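Local coordinates for uncharacterized protein (Ruminococcus gnavus, PDB 4HYZ) that is of unknown function but belongs to the DUF3887 family of the NTF2-like clan, with helices packed on a curved antiparallel sheet, at residues Q19-I24 with Y99-Y103; K30-W35 with L47-Y52; N96-S100 with V110-M114. One frame throughout, in Å; residues are numbered along the deposited sequence.

The three contacts follow the architecture of one small alpha-beta domain. The centre of contact 1 lies about 3 Å from that of the chain; this contact sets helix 13-28 against strand 95-103. Contact 3 uses the same strand, shares Tyr-99 and Ser-100 with contact 1, and pairs it with the neighbouring strand 109-113; the two centres are about 7 Å apart. Contact 2 joins helices 32-36 and 49-60 at the periphery, with its centre about 15 Å from each of the others. Along the chain it closes before contact 3 opens, and it falls between the two segments of contact 1. Phe-112 of contact 3 packs on Trp-35 of contact 2, so the two meet through side chains.

Contact 1 (Q19-I24 with Y99-Y103); sequences QAMEDI and YSLAY
Helix 13-28 lies across the antiparallel sheet here, with Ala-20, Asp-23 and Ile-24 meeting Leu-101, Tyr-103 and Tyr-99 of strand 95-103. This helix-on-sheet layering fits the NTF2-like clan to which the family belongs. The short axes of helix 19-24 and strand 99-103 pass 9.8 Å apart, at 115° between their directions. Six of the seven touching residues are buried.

The apolar part runs along residues 20 to 24. Ala-20 lets the helix backbone come close: its CA is 3.8 Å from CD2 of Leu-101. The same methyl of Leu-101 also meets CB of Asp-23. Ile-24 reaches over the Tyr-99 ring. Its CG1 makes a CH-pi contact with one face, 4.2 Å from the ring centroid and displaced toward the rim. CD1 of Ile-24 lies 3.9 Å from CB of Tyr-99, and CG2 comes near CZ. With CG1 beside the backbone N (chi1 -71°), the branch carrying CD1 is turned to the base of the tyrosine. Val-86 and Ile-88 of strand 81-92 and Phe-68 of strand 65-78 extend this packing.

The polar part is at the other end of the strand. The phenol of Tyr-103 comes up between Gln-19, Ala-20 and Asp-23. CG of Gln-19 sits obliquely to the ring, 3.5 Å from CE1 of Tyr-103; the bend of the glutamine at chi2 (67°) turns its amide toward Asp-23, one turn further along the helix. There NE2 of Gln-19 donates to OD1 of Asp-23. Arg-38 forms a salt bridge with that oxygen, so the buried carboxylate is probably stabilised as an anion. The other oxygen, OD2 of Asp-23, lies at the edge of the Tyr-103 ring and accepts a 2.7 Å hydrogen bond from OH of Tyr-103, which approaches from above the carboxylate plane.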
loop_
_atom_site.group_PDB
_atom_site.type_symbol
_atom_site.label_atom_id
_atom_site.label_comp_id
_atom_site.label_asym_id
_atom_site.label_seq_id
_atom_site.Cartn_x
_atom_site.Cartn_y
_atom_site.Cartn_z
ATOM N N GLN A 19 9.456 -18.104 -7.369
ATOM C CA GLN A 19 10.728 -18.296 -6.658
ATOM C C GLN A 19 10.520 -18.495 -5.166
ATOM O O GLN A 19 11.238 -19.293 -4.575
ATOM C CB GLN A 19 11.696 -17.122 -6.895
ATOM C CG GLN A 19 13.126 -17.431 -6.421
ATOM C CD GLN A 19 13.772 -18.509 -7.252
ATOM O OE1 GLN A 19 14.021 -18.316 -8.438
ATOM N NE2 GLN A 19 13.930 -19.708 -6.694
ATOM N N ALA A 20 9.547 -17.766 -4.557
ATOM C CA ALA A 20 9.252 -17.867 -3.126
ATOM C C ALA A 20 8.726 -19.277 -2.804
ATOM O O ALA A 20 9.126 -19.877 -1.811
ATOM C CB ALA A 20 8.227 -16.803 -2.715
HETATM N N MSE A 21 7.849 -19.811 -3.663
HETATM C CA MSE A 21 7.318 -21.167 -3.456
HETATM C C MSE A 21 8.440 -22.217 -3.548
HETATM O O MSE A 21 8.510 -23.131 -2.710
HETATM C CB MSE A 21 6.214 -21.470 -4.460
HETATM C CG MSE A 21 4.965 -20.625 -4.218
HETATM SE SE MSE A 21 3.532 -21.224 -5.369
HETATM C CE MSE A 21 4.182 -20.563 -7.107
ATOM N N GLU A 22 9.346 -22.049 -4.521
ATOM C CA GLU A 22 10.505 -22.959 -4.682
ATOM C C GLU A 22 11.454 -22.849 -3.505
ATOM O O GLU A 22 11.896 -23.850 -2.989
ATOM C CB GLU A 22 11.258 -22.637 -5.967
ATOM C CG GLU A 22 10.559 -23.199 -7.175
ATOM C CD GLU A 22 10.939 -22.588 -8.500
ATOM O OE1 GLU A 22 11.643 -21.553 -8.517
ATOM O OE2 GLU A 22 10.449 -23.104 -9.526
ATOM N N ASP A 23 11.742 -21.620 -3.060
ATOM C CA ASP A 23 12.658 -21.378 -1.952
ATOM C C ASP A 23 12.092 -21.884 -0.616
ATOM O O ASP A 23 12.862 -22.337 0.228
ATOM C CB ASP A 23 13.036 -19.890 -1.890
ATOM C CG ASP A 23 13.925 -19.477 -3.059
ATOM O OD1 ASP A 23 14.363 -20.375 -3.834
ATOM O OD2 ASP A 23 14.160 -18.267 -3.224
ATOM N N ILE A 24 10.761 -21.838 -0.425
ATOM C CA ILE A 24 10.163 -22.366 0.812
ATOM C C ILE A 24 10.227 -23.905 0.759
ATOM O O ILE A 24 10.496 -24.526 1.782
ATOM C CB ILE A 24 8.741 -21.821 1.081
ATOM C CG1 ILE A 24 8.833 -20.338 1.486
ATOM C CG2 ILE A 24 7.985 -22.656 2.149
ATOM C CD1 ILE A 24 7.533 -19.568 1.261
ATOM N N TYR A 99 5.262 -16.436 5.638
ATOM C CA TYR A 99 6.697 -16.309 5.386
ATOM C C TYR A 99 7.016 -14.962 4.751
ATOM O O TYR A 99 6.264 -14.523 3.886
ATOM C CB TYR A 99 7.176 -17.422 4.448
ATOM C CG TYR A 99 7.445 -18.760 5.093
ATOM C CD1 TYR A 99 6.397 -19.625 5.414
ATOM C CD2 TYR A 99 8.742 -19.244 5.209
ATOM C CE1 TYR A 99 6.639 -20.918 5.881
ATOM C CE2 TYR A 99 8.996 -20.527 5.690
ATOM C CZ TYR A 99 7.942 -21.362 6.020
ATOM O OH TYR A 99 8.187 -22.628 6.478
ATOM N N SER A 100 8.143 -14.337 5.129
ATOM C CA SER A 100 8.623 -13.077 4.529
ATOM C C SER A 100 9.951 -13.342 3.861
ATOM O O SER A 100 10.911 -13.697 4.540
ATOM C CB SER A 100 8.775 -11.972 5.571
ATOM O OG SER A 100 7.535 -11.755 6.203
ATOM N N LEU A 101 9.991 -13.186 2.545
ATOM C CA LEU A 101 11.175 -13.391 1.724
ATOM C C LEU A 101 11.476 -12.137 0.966
ATOM O O LEU A 101 10.555 -11.465 0.507
ATOM C CB LEU A 101 10.960 -14.565 0.727
ATOM C CG LEU A 101 11.197 -15.987 1.241
ATOM C CD1 LEU A 101 10.180 -16.386 2.305
ATOM C CD2 LEU A 101 11.093 -16.986 0.114
ATOM N N ALA A 102 12.757 -11.829 0.801
ATOM C CA ALA A 102 13.189 -10.672 0.033
ATOM C C ALA A 102 14.287 -11.094 -0.912
ATOM O O ALA A 102 15.102 -11.952 -0.575
ATOM C CB ALA A 102 13.642 -9.537 0.956
ATOM N N TYR A 103 14.304 -10.488 -2.092
ATOM C CA TYR A 103 15.229 -10.808 -3.165
ATOM C C TYR A 103 15.957 -9.607 -3.678
ATOM O O TYR A 103 15.404 -8.500 -3.715
ATOM C CB TYR A 103 14.427 -11.409 -4.359
ATOM C CG TYR A 103 13.814 -12.760 -4.046
ATOM C CD1 TYR A 103 14.574 -13.926 -4.116
ATOM C CD2 TYR A 103 12.477 -12.871 -3.648
ATOM C CE1 TYR A 103 14.015 -15.174 -3.836
ATOM C CE2 TYR A 103 11.902 -14.118 -3.383
ATOM C CZ TYR A 103 12.683 -15.265 -3.465
ATOM O OH TYR A 103 12.171 -16.500 -3.160
#

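Contact 2 (K30-W35 with L47-Y52)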
loop_
_atom_site.group_PDB
_atom_site.type_symbol
_atom_site.label_atom_id
_atom_site.label_comp_id
_atom_site.label_asym_id
_atom_site.label_seq_id
_atom_site.Cartn_x
_atom_site.Cartn_y
_atom_site.Cartn_z
ATOM N N LYS A 30 15.040 -29.596 4.409
ATOM C CA LYS A 30 16.004 -29.770 5.521
ATOM C C LYS A 30 17.451 -29.841 4.991
ATOM O O LYS A 30 18.372 -30.097 5.765
ATOM C CB LYS A 30 15.681 -30.987 6.436
ATOM C CG LYS A 30 14.249 -30.997 6.978
ATOM C CD LYS A 30 14.009 -32.095 8.004
ATOM C CE LYS A 30 12.524 -32.337 8.149
ATOM N NZ LYS A 30 12.192 -33.324 9.215
ATOM N N ASP A 31 17.655 -29.565 3.689
ATOM C CA ASP A 31 18.983 -29.529 3.065
ATOM C C ASP A 31 19.540 -28.108 3.238
ATOM O O ASP A 31 19.245 -27.216 2.433
ATOM C CB ASP A 31 18.900 -29.946 1.580
ATOM C CG ASP A 31 20.221 -30.092 0.863
ATOM O OD1 ASP A 31 21.209 -29.471 1.300
ATOM O OD2 ASP A 31 20.264 -30.789 -0.154
ATOM N N TYR A 32 20.332 -27.908 4.307
ATOM C CA TYR A 32 20.928 -26.624 4.668
ATOM C C TYR A 32 21.761 -26.003 3.526
ATOM O O TYR A 32 21.617 -24.815 3.251
ATOM C CB TYR A 32 21.797 -26.758 5.940
ATOM C CG TYR A 32 22.591 -25.511 6.250
ATOM C CD1 TYR A 32 21.954 -24.292 6.475
ATOM C CD2 TYR A 32 23.979 -25.529 6.247
ATOM C CE1 TYR A 32 22.682 -23.124 6.701
ATOM C CE2 TYR A 32 24.718 -24.375 6.503
ATOM C CZ TYR A 32 24.067 -23.170 6.712
ATOM O OH TYR A 32 24.800 -22.038 6.954
ATOM N N GLU A 33 22.643 -26.798 2.897
ATOM C CA GLU A 33 23.514 -26.313 1.833
ATOM C C GLU A 33 22.726 -25.865 0.589
ATOM O O GLU A 33 23.124 -24.859 -0.012
ATOM C CB GLU A 33 24.604 -27.351 1.469
ATOM C CG GLU A 33 25.590 -27.617 2.610
ATOM C CD GLU A 33 26.451 -26.469 3.127
ATOM O OE1 GLU A 33 26.622 -25.463 2.401
ATOM O OE2 GLU A 33 27.002 -26.603 4.243
ATOM N N SER A 34 21.591 -26.550 0.232
ATOM C CA SER A 34 20.779 -26.111 -0.912
ATOM C C SER A 34 20.082 -24.809 -0.580
ATOM O O SER A 34 20.020 -23.924 -1.427
ATOM C CB SER A 34 19.766 -27.156 -1.328
ATOM O OG SER A 34 20.461 -28.287 -1.822
ATOM N N TRP A 35 19.598 -24.681 0.676
ATOM C CA TRP A 35 18.904 -23.487 1.141
ATOM C C TRP A 35 19.874 -22.326 1.169
ATOM O O TRP A 35 19.563 -21.286 0.591
ATOM C CB TRP A 35 18.255 -23.738 2.507
ATOM C CG TRP A 35 17.577 -22.532 3.099
ATOM C CD1 TRP A 35 16.348 -22.029 2.776
ATOM C CD2 TRP A 35 18.084 -21.704 4.158
ATOM N NE1 TRP A 35 16.055 -20.950 3.574
ATOM C CE2 TRP A 35 17.094 -20.738 4.446
ATOM C CE3 TRP A 35 19.280 -21.691 4.898
ATOM C CZ2 TRP A 35 17.260 -19.770 5.441
ATOM C CZ3 TRP A 35 19.431 -20.748 5.901
ATOM C CH2 TRP A 35 18.437 -19.798 6.158
ATOM N N LEU A 47 25.219 -16.810 7.014
ATOM C CA LEU A 47 24.257 -17.808 7.497
ATOM C C LEU A 47 24.926 -18.880 8.336
ATOM O O LEU A 47 26.100 -19.210 8.117
ATOM C CB LEU A 47 23.523 -18.487 6.314
ATOM C CG LEU A 47 22.797 -17.600 5.306
ATOM C CD1 LEU A 47 22.299 -18.420 4.177
ATOM C CD2 LEU A 47 21.666 -16.809 5.944
ATOM N N THR A 48 24.153 -19.461 9.271
ATOM C CA THR A 48 24.620 -20.565 10.114
ATOM C C THR A 48 23.660 -21.751 10.033
ATOM O O THR A 48 22.457 -21.552 9.845
ATOM C CB THR A 48 24.806 -20.127 11.577
ATOM O OG1 THR A 48 23.540 -19.833 12.159
ATOM C CG2 THR A 48 25.769 -18.938 11.733
ATOM N N GLU A 49 24.183 -22.979 10.224
ATOM C CA GLU A 49 23.350 -24.178 10.237
ATOM C C GLU A 49 22.499 -24.202 11.508
ATOM O O GLU A 49 21.349 -24.631 11.459
ATOM C CB GLU A 49 24.187 -25.451 10.113
ATOM C CG GLU A 49 23.331 -26.656 9.774
ATOM C CD GLU A 49 24.044 -27.885 9.254
ATOM O OE1 GLU A 49 25.293 -27.871 9.160
ATOM O OE2 GLU A 49 23.339 -28.863 8.921
ATOM N N GLU A 50 23.050 -23.708 12.637
ATOM C CA GLU A 50 22.350 -23.624 13.923
ATOM C C GLU A 50 21.050 -22.793 13.772
ATOM O O GLU A 50 19.986 -23.263 14.170
ATOM C CB GLU A 50 23.263 -23.043 15.024
ATOM N N SER A 51 21.128 -21.613 13.141
ATOM C CA SER A 51 19.951 -20.757 12.910
ATOM C C SER A 51 18.900 -21.454 12.001
ATOM O O SER A 51 17.694 -21.354 12.266
ATOM C CB SER A 51 20.371 -19.422 12.303
ATOM O OG SER A 51 19.264 -18.558 12.101
ATOM N N TYR A 52 19.363 -22.173 10.954
ATOM C CA TYR A 52 18.508 -22.949 10.050
ATOM C C TYR A 52 17.846 -24.118 10.812
ATOM O O TYR A 52 16.662 -24.371 10.617
ATOM C CB TYR A 52 19.317 -23.469 8.846
ATOM C CG TYR A 52 18.518 -24.318 7.878
ATOM C CD1 TYR A 52 17.515 -23.757 7.088
ATOM C CD2 TYR A 52 18.777 -25.679 7.736
ATOM C CE1 TYR A 52 16.785 -24.535 6.185
ATOM C CE2 TYR A 52 18.056 -26.464 6.832
ATOM C CZ TYR A 52 17.064 -25.886 6.059
ATOM O OH TYR A 52 16.346 -26.648 5.177
#
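An aromatic cluster of Tyr-32, Trp-35 and Tyr-52 joins the starts of helices 32-36 and 49-60. Tyr-52 is the middle member. It forms an offset stack with the six-membered ring of Trp-35, centroids 4.7 Å apart and planes at 29°. CD1 of Tyr-52 lies over one face of the indole, 3.5 Å from CE3 of Trp-35. The two side chains run past each other in opposite directions. Tyr-32 meets Tyr-52 obliquely, its CD1 3.6 Å from CB of Tyr-52.

Glu-49 covers a face of the Tyr-32 ring. Its CA stands over the ring centre, 3.8 Å from the centroid, as a CH-pi contact. The extended glutamate, with CG anti to N (chi1 -166°), carries its carboxylate almost parallel to that ring. Leu-47 adds CD1 near CZ3 of Trp-35. The Tyr-52 hydroxyl reaches the turn before the first helix, with OH 3.2 Å from CA of Lys-30, and is hydrogen-bonded to the carbonyl of Ala-27.

Both helix starts are capped. OD1 of Asp-31 accepts from N of Ser-34 at 3.1 Å, and OG1 of Thr-48 accepts from N of Ser-51 at 3.2 Å. Phe-39 and Phe-112 of strand 109-113 meet Trp-35 edge-to-face, so these N-capped helix starts belong to the helical layer packed on the sheet.

Contact 3 (N96-S100 with V110-M114); sequences NVNYS and VSFTM. With SO4 (sulfate ion), chain C.
Ser-100 and Thr-113 form an antiparallel hydrogen-bonded pair in the hairpin of strands 95-103 and 109-113, the last two strands of the sheet. N of Ser-100 donates to O of Thr-113 at 2.7 Å, in the carbonyl plane and nearly straight (167°). The return bond, N of Thr-113 to O of Ser-100, is 2.8 Å long and more bent. A classic beta bulge, Val-110 and Ser-111 facing Ala-102, continues the pairing.

On the tight side, facing the helices, the Tyr-99 ring is met by Phe-112 at its edge and by Met-114, a selenomethionine, over one face. CZ of Phe-112 lies near the ring plane, 3.6 Å from CE2 of Tyr-99; the ring pair as a whole is oblique, planes at 75°. CG of Met-114 sits 3.9 Å from the Tyr-99 centroid, shifted toward the rim, and also touches CG1 of Val-97. Chi1 of -160° and a straight chain bring CE of Met-114 near OH of Tyr-99, which bonds to the hydroxyls of Tyr-92 and Tyr-55. Ile-58 and Leu-59 of helix 49-60 also pack on Met-114.

The loose side carries Ser-100 and the exposed Thr-113, whose side chains barely meet. ND2 of Asn-96 donates to O3 of a sulfate, probably from the crystallisation liquor, which also binds backbone N of Gly-1 and Asp-79 of the second subunit. OXT of Met-114 lies 2.7 Å from O of Asn-98. Both are acceptors, so this doubtful approach probably needs a shared proton or reflects the model. The chemistry implies a chain end with apolar cover inside and a polar outer edge.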
loop_
_atom_site.group_PDB
_atom_site.type_symbol
_atom_site.label_atom_id
_atom_site.label_comp_id
_atom_site.label_asym_id
_atom_site.label_seq_id
_atom_site.Cartn_x
_atom_site.Cartn_y
_atom_site.Cartn_z
ATOM N N ASN A 96 -2.025 -21.827 9.295
ATOM C CA ASN A 96 -1.411 -20.894 8.355
ATOM C C ASN A 96 -0.178 -20.221 8.953
ATOM O O ASN A 96 -0.182 -19.827 10.113
ATOM C CB ASN A 96 -2.439 -19.820 7.980
ATOM C CG ASN A 96 -3.623 -20.340 7.213
ATOM O OD1 ASN A 96 -3.519 -21.269 6.404
ATOM N ND2 ASN A 96 -4.773 -19.714 7.430
ATOM N N VAL A 97 0.870 -20.066 8.139
ATOM C CA VAL A 97 2.137 -19.442 8.530
ATOM C C VAL A 97 2.487 -18.414 7.467
ATOM O O VAL A 97 2.420 -18.735 6.280
ATOM C CB VAL A 97 3.255 -20.516 8.715
ATOM C CG1 VAL A 97 4.629 -19.877 8.883
ATOM C CG2 VAL A 97 2.948 -21.433 9.904
ATOM N N ASN A 98 2.838 -17.193 7.876
ATOM C CA ASN A 98 3.214 -16.131 6.940
ATOM C C ASN A 98 4.739 -16.042 6.795
ATOM O O ASN A 98 5.427 -15.592 7.715
ATOM C CB ASN A 98 2.656 -14.764 7.370
ATOM C CG ASN A 98 1.156 -14.657 7.368
ATOM O OD1 ASN A 98 0.487 -14.701 6.337
ATOM N ND2 ASN A 98 0.602 -14.443 8.523
ATOM N N TYR A 99 5.262 -16.436 5.638
ATOM C CA TYR A 99 6.697 -16.309 5.386
ATOM C C TYR A 99 7.016 -14.962 4.751
ATOM O O TYR A 99 6.264 -14.523 3.886
ATOM C CB TYR A 99 7.176 -17.422 4.448
ATOM C CG TYR A 99 7.445 -18.760 5.093
ATOM C CD1 TYR A 99 6.397 -19.625 5.414
ATOM C CD2 TYR A 99 8.742 -19.244 5.209
ATOM C CE1 TYR A 99 6.639 -20.918 5.881
ATOM C CE2 TYR A 99 8.996 -20.527 5.690
ATOM C CZ TYR A 99 7.942 -21.362 6.020
ATOM O OH TYR A 99 8.187 -22.628 6.478
ATOM N N SER A 100 8.143 -14.337 5.129
ATOM C CA SER A 100 8.623 -13.077 4.529
ATOM C C SER A 100 9.951 -13.342 3.861
ATOM O O SER A 100 10.911 -13.697 4.540
ATOM C CB SER A 100 8.775 -11.972 5.571
ATOM O OG SER A 100 7.535 -11.755 6.203
ATOM N N VAL A 110 17.849 -12.266 0.087
ATOM C CA VAL A 110 18.606 -11.360 0.955
ATOM C C VAL A 110 18.039 -11.520 2.368
ATOM O O VAL A 110 18.643 -11.072 3.338
ATOM C CB VAL A 110 18.631 -9.872 0.499
ATOM C CG1 VAL A 110 19.397 -9.709 -0.811
ATOM C CG2 VAL A 110 17.224 -9.290 0.390
ATOM N N SER A 111 16.872 -12.168 2.471
ATOM C CA SER A 111 16.146 -12.334 3.740
ATOM C C SER A 111 15.136 -13.465 3.618
ATOM O O SER A 111 14.490 -13.622 2.584
ATOM C CB SER A 111 15.431 -11.029 4.108
ATOM O OG SER A 111 14.782 -11.160 5.360
ATOM N N PHE A 112 14.987 -14.229 4.684
ATOM C CA PHE A 112 14.061 -15.358 4.741
ATOM C C PHE A 112 13.602 -15.483 6.167
ATOM O O PHE A 112 14.423 -15.787 7.028
ATOM C CB PHE A 112 14.740 -16.665 4.246
ATOM C CG PHE A 112 13.826 -17.880 4.169
ATOM C CD1 PHE A 112 13.469 -18.579 5.319
ATOM C CD2 PHE A 112 13.375 -18.355 2.943
ATOM C CE1 PHE A 112 12.641 -19.700 5.248
ATOM C CE2 PHE A 112 12.543 -19.479 2.873
ATOM C CZ PHE A 112 12.156 -20.121 4.029
ATOM N N THR A 113 12.307 -15.263 6.423
ATOM C CA THR A 113 11.748 -15.329 7.788
ATOM C C THR A 113 10.417 -16.075 7.783
ATOM O O THR A 113 9.550 -15.819 6.946
ATOM C CB THR A 113 11.605 -13.906 8.361
ATOM O OG1 THR A 113 12.914 -13.403 8.603
ATOM C CG2 THR A 113 10.828 -13.860 9.656
HETATM N N MSE A 114 10.265 -16.980 8.734
HETATM C CA MSE A 114 9.047 -17.740 8.937
HETATM C C MSE A 114 8.069 -16.936 9.778
HETATM O O MSE A 114 8.510 -16.261 10.734
HETATM O OXT MSE A 114 6.855 -17.046 9.527
HETATM C CB MSE A 114 9.365 -19.051 9.625
HETATM C CG MSE A 114 8.290 -20.057 9.440
HETATM SE SE MSE A 114 8.312 -21.284 10.881
HETATM C CE MSE A 114 7.183 -22.632 10.018
HETATM S S SO4 C . -5.396 -17.044 10.545
HETATM O O1 SO4 C . -4.596 -18.030 11.224
HETATM O O2 SO4 C . -4.862 -15.744 10.917
HETATM O O3 SO4 C . -5.278 -17.218 9.092
HETATM O O4 SO4 C . -6.810 -17.100 10.907
#